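Local structure of CoA-binding domain-containing protein (Thermus thermophilus, 1IUK) at residues D85-V90 / E110-E115. The protein is of unknown function but probably binds coenzyme A through a Rossmann-like domain. Residues are numbered along the deposited sequence; the frame is centred on the assembly and turned at random.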
ATOM      1  N   ASP A  85      15.837  -0.133  -0.360  1.00 23.53           N
ATOM      2  CA  ASP A  85      16.107   0.121  -1.775  1.00 24.00           C
ATOM      3  C   ASP A  85      14.910   0.766  -2.465  1.00 24.87           C
ATOM      4  O   ASP A  85      15.014   1.229  -3.604  1.00 24.93           O
ATOM      5  CB  ASP A  85      16.467  -1.180  -2.494  1.00 28.56           C
ATOM      6  CG  ASP A  85      17.787  -1.764  -2.013  1.00 35.39           C
ATOM      7  OD1 ASP A  85      18.653  -0.987  -1.551  1.00 39.22           O
ATOM      8  OD2 ASP A  85      17.959  -3.000  -2.091  1.00 36.72           O
ATOM      9  N   HIS A  86      13.767   0.784  -1.782  1.00 24.47           N
ATOM     10  CA  HIS A  86      12.554   1.380  -2.346  1.00 24.15           C
ATOM     11  C   HIS A  86      12.372   2.802  -1.797  1.00 20.18           C
ATOM     12  O   HIS A  86      11.643   3.607  -2.375  1.00 18.89           O
ATOM     13  CB  HIS A  86      11.299   0.555  -1.963  1.00 25.10           C
ATOM     14  CG  HIS A  86      11.082  -0.685  -2.786  1.00 26.29           C
ATOM     15  ND1 HIS A  86      10.695  -0.647  -4.109  1.00 26.60           N
ATOM     16  CD2 HIS A  86      11.131  -1.997  -2.449  1.00 26.12           C
ATOM     17  CE1 HIS A  86      10.515  -1.882  -4.549  1.00 28.76           C
ATOM     18  NE2 HIS A  86      10.773  -2.720  -3.561  1.00 28.07           N
ATOM     19  N   LEU A  87      13.030   3.095  -0.678  1.00 19.42           N
ATOM     20  CA  LEU A  87      12.902   4.397  -0.032  1.00 19.17           C
ATOM     21  C   LEU A  87      12.919   5.591  -0.969  1.00 17.09           C
ATOM     22  O   LEU A  87      12.079   6.482  -0.850  1.00 18.18           O
ATOM     23  CB  LEU A  87      13.971   4.579   1.048  1.00 21.26           C
ATOM     24  CG  LEU A  87      13.474   4.990   2.442  1.00 25.73           C
ATOM     25  CD1 LEU A  87      14.635   5.519   3.264  1.00 22.48           C
ATOM     26  CD2 LEU A  87      12.376   6.034   2.344  1.00 20.39           C
ATOM     27  N   PRO A  88      13.887   5.652  -1.893  1.00 18.68           N
ATOM     28  CA  PRO A  88      13.945   6.785  -2.826  1.00 18.67           C
ATOM     29  C   PRO A  88      12.662   6.996  -3.630  1.00 20.74           C
ATOM     30  O   PRO A  88      12.164   8.121  -3.728  1.00 18.12           O
ATOM     31  CB  PRO A  88      15.131   6.452  -3.728  1.00 18.17           C
ATOM     32  CG  PRO A  88      15.966   5.523  -2.926  1.00 17.30           C
ATOM     33  CD  PRO A  88      15.014   4.723  -2.087  1.00 19.40           C
ATOM     34  N   GLU A  89      12.133   5.922  -4.220  1.00 21.64           N
ATOM     35  CA  GLU A  89      10.902   6.041  -5.003  1.00 22.48           C
ATOM     36  C   GLU A  89       9.680   6.304  -4.105  1.00 19.53           C
ATOM     37  O   GLU A  89       8.709   6.934  -4.530  1.00 17.40           O
ATOM     38  CB  GLU A  89      10.690   4.785  -5.855  1.00 23.19           C
ATOM     39  CG  GLU A  89      10.423   3.520  -5.070  1.00 34.40           C
ATOM     40  CD  GLU A  89       9.793   2.417  -5.919  1.00 40.79           C
ATOM     41  OE1 GLU A  89       9.484   2.663  -7.108  1.00 43.64           O
ATOM     42  OE2 GLU A  89       9.602   1.300  -5.398  1.00 42.94           O
ATOM     43  N   VAL A  90       9.736   5.825  -2.866  1.00 20.08           N
ATOM     44  CA  VAL A  90       8.640   6.038  -1.920  1.00 20.94           C
ATOM     45  C   VAL A  90       8.599   7.523  -1.553  1.00 20.86           C
ATOM     46  O   VAL A  90       7.564   8.179  -1.670  1.00 19.78           O
ATOM     47  CB  VAL A  90       8.826   5.176  -0.628  1.00 23.20           C
ATOM     48  CG1 VAL A  90       7.882   5.647   0.471  1.00 23.23           C
ATOM     49  CG2 VAL A  90       8.555   3.699  -0.944  1.00 18.64           C
ATOM     50  N   GLU A 110      10.997   3.251   8.534  1.00 21.92           N
ATOM     51  CA  GLU A 110       9.871   3.912   9.177  1.00 22.80           C
ATOM     52  C   GLU A 110      10.259   5.286   9.686  1.00 24.73           C
ATOM     53  O   GLU A 110       9.482   6.237   9.584  1.00 26.44           O
ATOM     54  CB  GLU A 110       9.353   3.047  10.322  1.00 23.01           C
ATOM     55  CG  GLU A 110       8.695   1.750   9.835  1.00 25.24           C
ATOM     56  CD  GLU A 110       8.346   0.814  10.966  1.00 23.35           C
ATOM     57  OE1 GLU A 110       7.740   1.288  11.950  1.00 28.69           O
ATOM     58  OE2 GLU A 110       8.680  -0.388  10.880  1.00 22.92           O
ATOM     59  N   LYS A 111      11.470   5.392  10.226  1.00 27.42           N
ATOM     60  CA  LYS A 111      11.959   6.663  10.735  1.00 27.76           C
ATOM     61  C   LYS A 111      12.126   7.656   9.594  1.00 26.33           C
ATOM     62  O   LYS A 111      11.809   8.830   9.751  1.00 27.30           O
ATOM     63  CB  LYS A 111      13.294   6.487  11.463  1.00 31.41           C
ATOM     64  CG  LYS A 111      13.876   7.796  12.014  1.00 39.19           C
ATOM     65  CD  LYS A 111      15.413   7.796  12.001  1.00 42.73           C
ATOM     66  CE  LYS A 111      15.995   8.976  12.784  1.00 45.48           C
ATOM     67  NZ  LYS A 111      15.217   9.274  14.030  1.00 45.36           N
ATOM     68  N   ALA A 112      12.613   7.191   8.446  1.00 23.26           N
ATOM     69  CA  ALA A 112      12.804   8.081   7.303  1.00 22.70           C
ATOM     70  C   ALA A 112      11.485   8.655   6.808  1.00 22.60           C
ATOM     71  O   ALA A 112      11.415   9.817   6.396  1.00 21.57           O
ATOM     72  CB  ALA A 112      13.509   7.355   6.166  1.00 21.81           C
ATOM     73  N   LEU A 113      10.434   7.839   6.838  1.00 22.01           N
ATOM     74  CA  LEU A 113       9.125   8.304   6.388  1.00 20.23           C
ATOM     75  C   LEU A 113       8.550   9.324   7.374  1.00 19.47           C
ATOM     76  O   LEU A 113       7.962  10.338   6.973  1.00 15.68           O
ATOM     77  CB  LEU A 113       8.167   7.116   6.224  1.00 19.85           C
ATOM     78  CG  LEU A 113       8.403   6.216   5.002  1.00 17.53           C
ATOM     79  CD1 LEU A 113       7.312   5.122   4.983  1.00 17.69           C
ATOM     80  CD2 LEU A 113       8.379   7.024   3.701  1.00 16.55           C
ATOM     81  N   LYS A 114       8.732   9.054   8.662  1.00 21.59           N
ATOM     82  CA  LYS A 114       8.256   9.964   9.703  1.00 28.20           C
ATOM     83  C   LYS A 114       8.934  11.327   9.510  1.00 28.31           C
ATOM     84  O   LYS A 114       8.286  12.374   9.456  1.00 27.64           O
ATOM     85  CB  LYS A 114       8.608   9.413  11.090  1.00 30.70           C
ATOM     86  CG  LYS A 114       8.515  10.451  12.214  1.00 39.74           C
ATOM     87  CD  LYS A 114       9.287  10.018  13.464  1.00 43.33           C
ATOM     88  CE  LYS A 114       9.907  11.217  14.171  1.00 47.43           C
ATOM     89  NZ  LYS A 114      11.307  11.479  13.712  1.00 47.66           N
ATOM     90  N   GLU A 115      10.252  11.302   9.398  1.00 30.15           N
ATOM     91  CA  GLU A 115      10.996  12.529   9.209  1.00 31.26           C
ATOM     92  C   GLU A 115      10.515  13.303   7.974  1.00 29.07           C
ATOM     93  O   GLU A 115      10.485  14.534   7.987  1.00 31.66           O
ATOM     94  CB  GLU A 115      12.490  12.201   9.165  1.00 33.32           C
ATOM     95  CG  GLU A 115      12.981  11.759  10.543  1.00 39.14           C
ATOM     96  CD  GLU A 115      14.430  11.324  10.573  1.00 45.60           C
ATOM     97  OE1 GLU A 115      15.080  11.543  11.618  1.00 48.58           O
ATOM     98  OE2 GLU A 115      14.919  10.762   9.568  1.00 49.93           O
TER
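Two neighbouring helices on one face of a Rossmann-like parallel sheet meet here through methyl groups alone, Leu-87 and Val-90 of helix 87-93 meeting Ala-112 and Leu-113 of helix 107-115. The CB atoms of Val-90 and Ala-112 are directed at the opposing helix, whereas the two leucines start off to the side and bring only their ends across. No hydrogen bond spans the pair, and the CA atoms of Leu-87 and Ala-112 stay 8.2 Å apart, so side chains do all the touching. Leu-87 reaches across with its branched end: CD1 comes to 3.6 Å from CB of Ala-112, with CD2 of the same leucine farther off at 4.2 Å.

Deeper in, CG1 of Val-90 lies 3.5 Å from CD2 of Leu-113, the two side chains crossing at about a right angle. Chi1 of 166° sets CG1 anti to the backbone N of Val-90, and this is the branch that touches. The same CD2 of Leu-113 also lies 4.3 Å from CD2 of Leu-87, linking the two pairs. In the sheet order, strands 98-100 and 120-122 are adjacent and parallel; helix 107-115 connects them as a right-handed beta-alpha-beta crossover, and Leu-113 rests on Val-98 and Val-120 of those strands. Val-90 also touches Leu-64, and Leu-113 touches Ile-118.

Away from the interface, Glu-89 OE2 accepts a hydrogen bond from His-86 ND1 at 2.6 Å, on its anti side and 27° out of the carboxylate plane. Arg-78 NH1 is hydrogen-bonded to His-86 NE2, and the backbone N of Leu-64 to Glu-89 OE1, which would hold both groups in orientation.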